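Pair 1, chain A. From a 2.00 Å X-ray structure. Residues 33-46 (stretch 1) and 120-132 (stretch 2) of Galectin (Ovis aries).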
# COMPACT_ATOMS: atom_id res chain seq x y z
N GLY A 33 -3.96 29.96 -20.12
CA GLY A 33 -4.79 29.60 -21.25
C GLY A 33 -5.15 28.14 -21.42
O GLY A 33 -5.49 27.73 -22.53
N LYS A 34 -5.10 27.34 -20.36
CA LYS A 34 -5.57 25.96 -20.46
C LYS A 34 -5.86 25.42 -19.06
O LYS A 34 -5.41 25.98 -18.05
CB LYS A 34 -4.57 25.04 -21.16
CG LYS A 34 -3.28 24.84 -20.38
CD LYS A 34 -2.42 23.72 -21.00
CE LYS A 34 -0.95 23.91 -20.64
NZ LYS A 34 -0.06 22.88 -21.25
N ASN A 35 -6.61 24.35 -19.03
CA ASN A 35 -6.87 23.67 -17.77
C ASN A 35 -5.70 22.75 -17.43
O ASN A 35 -5.20 22.04 -18.31
CB ASN A 35 -8.16 22.86 -17.84
CG ASN A 35 -9.38 23.72 -18.07
OD1 ASN A 35 -10.23 23.42 -18.91
ND2 ASN A 35 -9.47 24.82 -17.33
N PRO A 36 -5.25 22.74 -16.18
CA PRO A 36 -4.11 21.89 -15.79
C PRO A 36 -4.41 20.40 -15.97
O PRO A 36 -5.52 19.93 -15.72
CB PRO A 36 -3.91 22.23 -14.31
CG PRO A 36 -5.32 22.66 -13.85
CD PRO A 36 -5.84 23.44 -15.02
N GLU A 37 -3.40 19.65 -16.40
CA GLU A 37 -3.49 18.21 -16.58
C GLU A 37 -2.58 17.50 -15.59
O GLU A 37 -1.57 18.05 -15.14
CB GLU A 37 -3.09 17.79 -18.00
CG GLU A 37 -3.62 18.69 -19.09
CD GLU A 37 -3.45 18.11 -20.50
OE1 GLU A 37 -2.70 17.11 -20.67
OE2 GLU A 37 -4.08 18.65 -21.44
N LEU A 38 -2.94 16.27 -15.27
CA LEU A 38 -2.13 15.38 -14.46
C LEU A 38 -2.01 14.05 -15.19
O LEU A 38 -3.01 13.54 -15.72
CB LEU A 38 -2.76 15.18 -13.06
CG LEU A 38 -2.26 14.01 -12.22
CD1 LEU A 38 -0.77 14.18 -11.89
CD2 LEU A 38 -3.10 13.92 -10.96
N GLN A 39 -0.81 13.48 -15.24
CA GLN A 39 -0.60 12.24 -15.97
C GLN A 39 0.38 11.35 -15.24
O GLN A 39 1.49 11.78 -14.91
CB GLN A 39 -0.09 12.51 -17.39
CG GLN A 39 0.07 11.22 -18.18
CD GLN A 39 0.36 11.49 -19.63
OE1 GLN A 39 -0.54 11.84 -20.39
NE2 GLN A 39 1.62 11.38 -20.01
N VAL A 40 -0.01 10.10 -14.98
CA VAL A 40 0.84 9.13 -14.29
C VAL A 40 0.96 7.88 -15.16
O VAL A 40 -0.05 7.25 -15.49
CB VAL A 40 0.32 8.74 -12.90
CG1 VAL A 40 1.27 7.73 -12.24
CG2 VAL A 40 0.17 9.97 -12.00
N ASP A 41 2.20 7.53 -15.52
CA ASP A 41 2.47 6.37 -16.36
C ASP A 41 3.17 5.31 -15.54
O ASP A 41 4.26 5.55 -14.99
CB ASP A 41 3.34 6.74 -17.58
CG ASP A 41 2.54 7.42 -18.69
OD1 ASP A 41 1.31 7.51 -18.56
OD2 ASP A 41 3.15 7.84 -19.71
N PHE A 42 2.55 4.14 -15.46
CA PHE A 42 3.24 2.91 -15.08
C PHE A 42 3.69 2.29 -16.39
O PHE A 42 2.93 1.58 -17.06
CB PHE A 42 2.33 1.99 -14.28
CG PHE A 42 1.94 2.53 -12.92
CD1 PHE A 42 0.99 3.53 -12.79
CD2 PHE A 42 2.52 2.01 -11.77
CE1 PHE A 42 0.62 4.00 -11.52
CE2 PHE A 42 2.17 2.49 -10.51
CZ PHE A 42 1.22 3.48 -10.39
N GLY A 43 4.93 2.58 -16.80
CA GLY A 43 5.44 2.22 -18.10
C GLY A 43 6.51 1.14 -18.05
O GLY A 43 7.02 0.77 -16.99
N THR A 44 6.83 0.60 -19.24
CA THR A 44 7.81 -0.48 -19.32
C THR A 44 9.24 0.02 -19.36
O THR A 44 10.17 -0.78 -19.21
CB THR A 44 7.58 -1.37 -20.56
OG1 THR A 44 7.63 -0.57 -21.75
CG2 THR A 44 6.24 -2.09 -20.46
N GLY A 45 9.46 1.32 -19.56
CA GLY A 45 10.80 1.84 -19.55
C GLY A 45 11.68 1.35 -20.68
O GLY A 45 12.90 1.36 -20.56
N THR A 46 11.07 0.89 -21.77
CA THR A 46 11.82 0.63 -22.99
C THR A 46 12.14 1.96 -23.66
O THR A 46 12.62 2.89 -22.99
CB THR A 46 11.02 -0.30 -23.91
OG1 THR A 46 9.67 0.16 -24.01
CG2 THR A 46 11.00 -1.71 -23.35
N GLN A 120 4.25 -7.16 -13.61
CA GLN A 120 5.68 -7.43 -13.59
C GLN A 120 6.43 -6.78 -14.74
O GLN A 120 7.66 -6.71 -14.69
CB GLN A 120 5.96 -8.95 -13.62
CG GLN A 120 5.40 -9.73 -12.43
CD GLN A 120 3.92 -10.05 -12.59
OE1 GLN A 120 3.32 -9.80 -13.64
NE2 GLN A 120 3.32 -10.60 -11.53
N SER A 121 5.74 -6.30 -15.77
CA SER A 121 6.42 -5.66 -16.89
C SER A 121 6.59 -4.16 -16.71
O SER A 121 7.31 -3.54 -17.49
CB SER A 121 5.67 -5.96 -18.20
OG SER A 121 4.45 -5.25 -18.29
N VAL A 122 5.95 -3.57 -15.70
CA VAL A 122 6.18 -2.16 -15.37
C VAL A 122 7.58 -2.00 -14.81
O VAL A 122 7.98 -2.71 -13.88
CB VAL A 122 5.13 -1.66 -14.36
CG1 VAL A 122 5.44 -0.22 -13.93
CG2 VAL A 122 3.72 -1.77 -14.94
N LYS A 123 8.35 -1.07 -15.38
CA LYS A 123 9.70 -0.79 -14.91
C LYS A 123 9.95 0.67 -14.60
O LYS A 123 11.02 0.99 -14.08
CB LYS A 123 10.74 -1.24 -15.94
CG LYS A 123 10.64 -2.68 -16.39
CD LYS A 123 10.97 -3.62 -15.28
CE LYS A 123 10.56 -5.05 -15.64
NZ LYS A 123 10.72 -5.98 -14.48
N MET A 124 9.02 1.57 -14.93
CA MET A 124 9.29 3.00 -14.85
C MET A 124 8.01 3.72 -14.49
O MET A 124 7.00 3.60 -15.20
CB MET A 124 9.85 3.51 -16.19
CG MET A 124 10.09 5.01 -16.23
SD MET A 124 11.26 5.47 -14.95
CE MET A 124 12.72 4.56 -15.48
N LEU A 125 8.05 4.47 -13.40
CA LEU A 125 6.96 5.34 -12.98
C LEU A 125 7.26 6.76 -13.45
O LEU A 125 8.39 7.24 -13.30
CB LEU A 125 6.81 5.29 -11.46
CG LEU A 125 5.80 6.29 -10.87
CD1 LEU A 125 4.38 5.89 -11.22
CD2 LEU A 125 5.97 6.43 -9.35
N ASP A 126 6.27 7.41 -14.05
CA ASP A 126 6.44 8.73 -14.66
C ASP A 126 5.27 9.58 -14.22
O ASP A 126 4.12 9.26 -14.53
CB ASP A 126 6.51 8.62 -16.20
CG ASP A 126 6.69 9.97 -16.91
OD1 ASP A 126 6.11 11.01 -16.51
OD2 ASP A 126 7.40 10.00 -17.93
N VAL A 127 5.56 10.65 -13.48
CA VAL A 127 4.55 11.57 -12.98
C VAL A 127 4.84 12.93 -13.59
O VAL A 127 5.96 13.45 -13.46
CB VAL A 127 4.56 11.64 -11.44
CG1 VAL A 127 3.50 12.64 -10.95
CG2 VAL A 127 4.36 10.24 -10.82
N ARG A 128 3.83 13.53 -14.22
CA ARG A 128 4.00 14.83 -14.87
C ARG A 128 2.66 15.54 -14.98
O ARG A 128 1.60 14.96 -14.71
CB ARG A 128 4.62 14.67 -16.25
CG ARG A 128 3.75 13.91 -17.24
CD ARG A 128 4.44 13.85 -18.62
NE ARG A 128 5.66 13.04 -18.57
CZ ARG A 128 6.71 13.22 -19.37
NH1 ARG A 128 6.70 14.19 -20.29
NH2 ARG A 128 7.78 12.44 -19.25
N GLY A 129 2.72 16.79 -15.39
CA GLY A 129 1.53 17.57 -15.66
C GLY A 129 1.71 19.02 -15.24
O GLY A 129 2.81 19.47 -14.90
N ASP A 130 0.61 19.76 -15.27
CA ASP A 130 0.60 21.13 -14.77
C ASP A 130 0.45 21.12 -13.25
O ASP A 130 -0.59 21.45 -12.68
CB ASP A 130 -0.50 21.91 -15.46
CG ASP A 130 -0.41 21.81 -16.96
OD1 ASP A 130 0.55 22.40 -17.51
OD2 ASP A 130 -1.24 21.10 -17.56
N ILE A 131 1.53 20.71 -12.58
CA ILE A 131 1.48 20.44 -11.15
C ILE A 131 2.75 20.93 -10.47
O ILE A 131 3.82 21.00 -11.08
CB ILE A 131 1.28 18.93 -10.86
CG1 ILE A 131 2.41 18.11 -11.46
CG2 ILE A 131 -0.06 18.44 -11.40
CD1 ILE A 131 2.37 16.63 -11.06
N VAL A 132 2.63 21.27 -9.19
CA VAL A 132 3.76 21.29 -8.28
C VAL A 132 3.76 19.97 -7.53
O VAL A 132 2.81 19.65 -6.81
CB VAL A 132 3.71 22.49 -7.32
CG1 VAL A 132 4.91 22.44 -6.36
CG2 VAL A 132 3.74 23.80 -8.12
O HOH W 1 3.22 10.47 -17.06
O HOH W 2 5.04 9.91 -19.79

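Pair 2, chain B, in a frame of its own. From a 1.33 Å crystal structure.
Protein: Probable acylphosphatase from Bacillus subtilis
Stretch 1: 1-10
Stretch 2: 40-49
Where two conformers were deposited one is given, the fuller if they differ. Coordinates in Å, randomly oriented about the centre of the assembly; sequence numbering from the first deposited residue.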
# COMPACT_ATOMS: atom_id res chain seq x y z
N MET B 1 -15.93 -2.05 3.92
CA MET B 1 -15.11 -2.16 5.16
C MET B 1 -14.54 -0.77 5.51
O MET B 1 -15.24 0.10 6.05
CB MET B 1 -13.99 -3.18 4.96
CG MET B 1 -14.36 -4.45 4.17
SD MET B 1 -13.85 -5.97 5.01
CE MET B 1 -14.59 -5.54 6.59
N LEU B 2 -13.27 -0.57 5.20
CA LEU B 2 -12.70 0.74 5.11
C LEU B 2 -11.75 0.69 3.91
O LEU B 2 -11.24 -0.39 3.57
CB LEU B 2 -11.96 1.09 6.41
CG LEU B 2 -12.01 2.54 6.92
CD1 LEU B 2 -13.43 3.07 7.11
CD2 LEU B 2 -11.21 2.64 8.21
N GLN B 3 -11.59 1.83 3.25
CA GLN B 3 -10.61 2.01 2.18
C GLN B 3 -9.56 3.02 2.65
O GLN B 3 -9.92 4.13 3.09
CB GLN B 3 -11.29 2.51 0.90
CG GLN B 3 -10.35 2.71 -0.30
CD GLN B 3 -11.02 3.40 -1.48
OE1 GLN B 3 -11.64 2.76 -2.33
NE2 GLN B 3 -10.86 4.72 -1.57
N TYR B 4 -8.29 2.65 2.55
CA TYR B 4 -7.21 3.62 2.74
C TYR B 4 -6.56 3.97 1.42
O TYR B 4 -6.26 3.10 0.60
CB TYR B 4 -6.11 3.06 3.66
CG TYR B 4 -6.39 2.99 5.14
CD1 TYR B 4 -5.48 2.36 5.98
CD2 TYR B 4 -7.53 3.57 5.71
CE1 TYR B 4 -5.70 2.29 7.33
CE2 TYR B 4 -7.75 3.50 7.07
CZ TYR B 4 -6.83 2.85 7.88
OH TYR B 4 -7.04 2.78 9.23
N ARG B 5 -6.30 5.27 1.25
CA ARG B 5 -5.42 5.78 0.21
C ARG B 5 -4.11 6.17 0.87
O ARG B 5 -4.07 7.09 1.69
CB ARG B 5 -6.04 6.99 -0.46
CG ARG B 5 -7.25 6.68 -1.28
CD ARG B 5 -7.75 7.95 -1.88
NE ARG B 5 -8.94 7.74 -2.69
CZ ARG B 5 -9.54 8.72 -3.36
NH1 ARG B 5 -9.07 9.97 -3.30
NH2 ARG B 5 -10.62 8.46 -4.08
N ILE B 6 -3.04 5.46 0.52
CA ILE B 6 -1.73 5.63 1.15
C ILE B 6 -0.74 6.12 0.10
O ILE B 6 -0.65 5.54 -0.98
CB ILE B 6 -1.24 4.28 1.76
CG1 ILE B 6 -2.28 3.71 2.75
CG2 ILE B 6 0.14 4.43 2.41
CD1 ILE B 6 -2.13 2.22 3.02
N ILE B 7 -0.02 7.19 0.42
CA ILE B 7 1.08 7.65 -0.44
C ILE B 7 2.37 7.55 0.36
O ILE B 7 2.47 8.08 1.48
CB ILE B 7 0.88 9.09 -0.95
CG1 ILE B 7 -0.41 9.19 -1.79
CG2 ILE B 7 2.08 9.54 -1.78
CD1 ILE B 7 -0.80 10.60 -2.23
N VAL B 8 3.34 6.84 -0.20
CA VAL B 8 4.62 6.61 0.45
C VAL B 8 5.71 7.39 -0.27
O VAL B 8 5.77 7.39 -1.51
CB VAL B 8 4.98 5.10 0.40
CG1 VAL B 8 6.18 4.80 1.29
CG2 VAL B 8 3.78 4.23 0.82
N ASP B 9 6.57 8.05 0.50
CA ASP B 9 7.71 8.74 -0.08
C ASP B 9 9.01 8.29 0.58
O ASP B 9 8.99 7.70 1.67
CB ASP B 9 7.54 10.26 0.03
CG ASP B 9 8.43 11.03 -0.94
OD1 ASP B 9 9.01 10.43 -1.88
OD2 ASP B 9 8.55 12.25 -0.75
N GLY B 10 10.11 8.58 -0.09
CA GLY B 10 11.45 8.21 0.36
C GLY B 10 12.25 7.60 -0.78
O GLY B 10 12.09 7.98 -1.94
N GLY B 40 8.34 9.66 -8.05
CA GLY B 40 9.12 8.89 -7.08
C GLY B 40 8.31 8.26 -5.95
O GLY B 40 8.78 7.36 -5.26
N ARG B 41 7.09 8.74 -5.76
CA ARG B 41 6.23 8.23 -4.70
C ARG B 41 5.52 6.96 -5.13
O ARG B 41 5.47 6.62 -6.31
CB ARG B 41 5.23 9.29 -4.27
CG ARG B 41 5.89 10.52 -3.67
CD ARG B 41 4.85 11.53 -3.24
NE ARG B 41 4.11 12.04 -4.40
CZ ARG B 41 3.07 12.87 -4.34
NH1 ARG B 41 2.61 13.28 -3.16
NH2 ARG B 41 2.49 13.27 -5.45
N VAL B 42 4.96 6.27 -4.14
CA VAL B 42 4.23 5.03 -4.38
C VAL B 42 2.81 5.21 -3.85
O VAL B 42 2.62 5.63 -2.70
CB VAL B 42 4.92 3.82 -3.71
CG1 VAL B 42 4.10 2.55 -3.88
CG2 VAL B 42 6.32 3.62 -4.29
N GLU B 43 1.82 4.93 -4.69
CA GLU B 43 0.43 5.00 -4.28
C GLU B 43 -0.09 3.60 -3.98
O GLU B 43 0.23 2.64 -4.67
CB GLU B 43 -0.43 5.72 -5.34
CG GLU B 43 -0.98 4.85 -6.45
CD GLU B 43 -1.94 5.58 -7.36
OE1 GLU B 43 -1.68 6.76 -7.67
OE2 GLU B 43 -2.93 4.97 -7.79
N ILE B 44 -0.87 3.49 -2.91
CA ILE B 44 -1.45 2.23 -2.48
C ILE B 44 -2.91 2.47 -2.14
O ILE B 44 -3.21 3.33 -1.30
CB ILE B 44 -0.75 1.68 -1.20
CG1 ILE B 44 0.77 1.53 -1.37
CG2 ILE B 44 -1.39 0.35 -0.79
CD1 ILE B 44 1.52 1.24 -0.06
N LEU B 45 -3.81 1.74 -2.79
CA LEU B 45 -5.21 1.72 -2.42
C LEU B 45 -5.46 0.37 -1.77
O LEU B 45 -5.19 -0.67 -2.39
CB LEU B 45 -6.09 1.91 -3.65
CG LEU B 45 -7.59 2.15 -3.47
CD1 LEU B 45 -8.39 0.86 -3.26
CD2 LEU B 45 -7.84 3.18 -2.39
N ALA B 46 -5.95 0.37 -0.53
CA ALA B 46 -6.18 -0.89 0.17
C ALA B 46 -7.54 -0.87 0.86
O ALA B 46 -7.89 0.11 1.53
CB ALA B 46 -5.08 -1.16 1.17
N GLU B 47 -8.29 -1.96 0.73
CA GLU B 47 -9.65 -2.12 1.24
C GLU B 47 -9.68 -3.41 2.07
O GLU B 47 -9.26 -4.45 1.62
CB GLU B 47 -10.69 -2.20 0.12
CG GLU B 47 -10.74 -0.99 -0.83
CD GLU B 47 -11.85 -1.06 -1.88
OE1 GLU B 47 -12.48 -2.13 -2.05
OE2 GLU B 47 -12.11 -0.03 -2.54
N GLY B 48 -10.27 -3.34 3.26
CA GLY B 48 -10.42 -4.54 4.08
C GLY B 48 -10.82 -4.17 5.50
O GLY B 48 -11.17 -3.01 5.78
N PRO B 49 -10.77 -5.16 6.41
CA PRO B 49 -11.09 -4.90 7.81
C PRO B 49 -10.06 -4.01 8.48
O PRO B 49 -8.88 -3.99 8.10
CB PRO B 49 -11.07 -6.30 8.45
CG PRO B 49 -11.07 -7.28 7.32
CD PRO B 49 -10.44 -6.58 6.16
O HOH W 3 11.36 6.99 -4.36

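Both pairs are two neighbouring antiparallel strands. The strand axes approach to 4.7 Å in each, at 170° in pair 1 and 165° in pair 2. Fourteen central residues superpose with an RMSD of 0.6 Å. The buried surface is also similar, 902 Å² in pair 1 and 842 Å² in pair 2.

The backbone ladder is the common part. A:Gln39 and A:Arg128 match B:Tyr4 and B:Ala46, and both are hydrogen-bonded pairs. A:Gln39 N donates to A:Arg128 O at 2.9 Å; B:Tyr4 N donates to B:Ala46 O at 2.8 Å. The next such rung is A:Asp41 with A:Asp126, matched by B:Ile6 with B:Ile44. Here A:Asp41 N to A:Asp126 O and B:Ile6 N to B:Ile44 O are both 2.8 Å. A third joins A:Gly43 to A:Met124, and B:Val8 to B:Val42.

These three rungs place their side chains on one face, and there the two pairs differ in character: largely apolar in pair 2, largely polar in pair 1. In pair 2, B:Ile6 CB lies 4.0 Å from B:Ile44 CB, and B:Val8 CG2 lies 3.8 Å from B:Ile44 CD1. Branched side chains fill the space between neighbouring rungs. In pair 1, A:Asp41 CB and A:Asp126 CB are 3.9 Å apart, much like the isoleucines, but carboxylates follow. A:Asp126 is held along its own strand by a salt bridge, with A:Arg128 NH2 2.8 Å from A:Asp126 OD2. Water 2 links the two acids, 2.8 Å from A:Asp41 OD2 and, by a weak bond, 3.0 Å from A:Asp126 OD2. A:Gly43 takes the place of B:Val8 and offers no side chain to A:Met124.

The opposite face carries the non-hydrogen-bonded pairs. In pair 1 it is apolar. A:Val40 CG1 lies 3.8 Å from A:Leu125 CD1 and 4.2 Å from A:Val127 CG2. A:Leu125 CD1 also sits over the ring face of A:Phe42, 4.0 Å from the ring centroid, in a CH-pi contact. Thus one leucine methyl packs against both a valine and a phenylalanine. In pair 2, A:Val40 is matched by B:Arg5, A:Phe42 by B:Ile7 and A:Leu125 by B:Glu43. The end of B:Glu43 leads away from the other strand. B:Leu45, at the position of A:Val127, reaches across instead: its CD2 is 3.3 Å from B:Gln3 CG and 3.7 Å from B:Arg5 CG. The aliphatic part of the arginine thus supplies a packing surface.

At the end of this face, A:Leu38 with A:Gly129 matches B:Gln3 with B:Glu47. A:Leu38 CA and A:Gly129 CA are 4.4 Å apart, and B:Gln3 CA and B:Glu47 CA are 4.3 Å apart. The backbone angles of A:Gly129 call for glycine, and an ideal CB would clash with A:Glu37 O at 2.2 Å. B:Glu47 has a side chain here, and its OE2 lies 2.8 Å from B:Gln3 OE1.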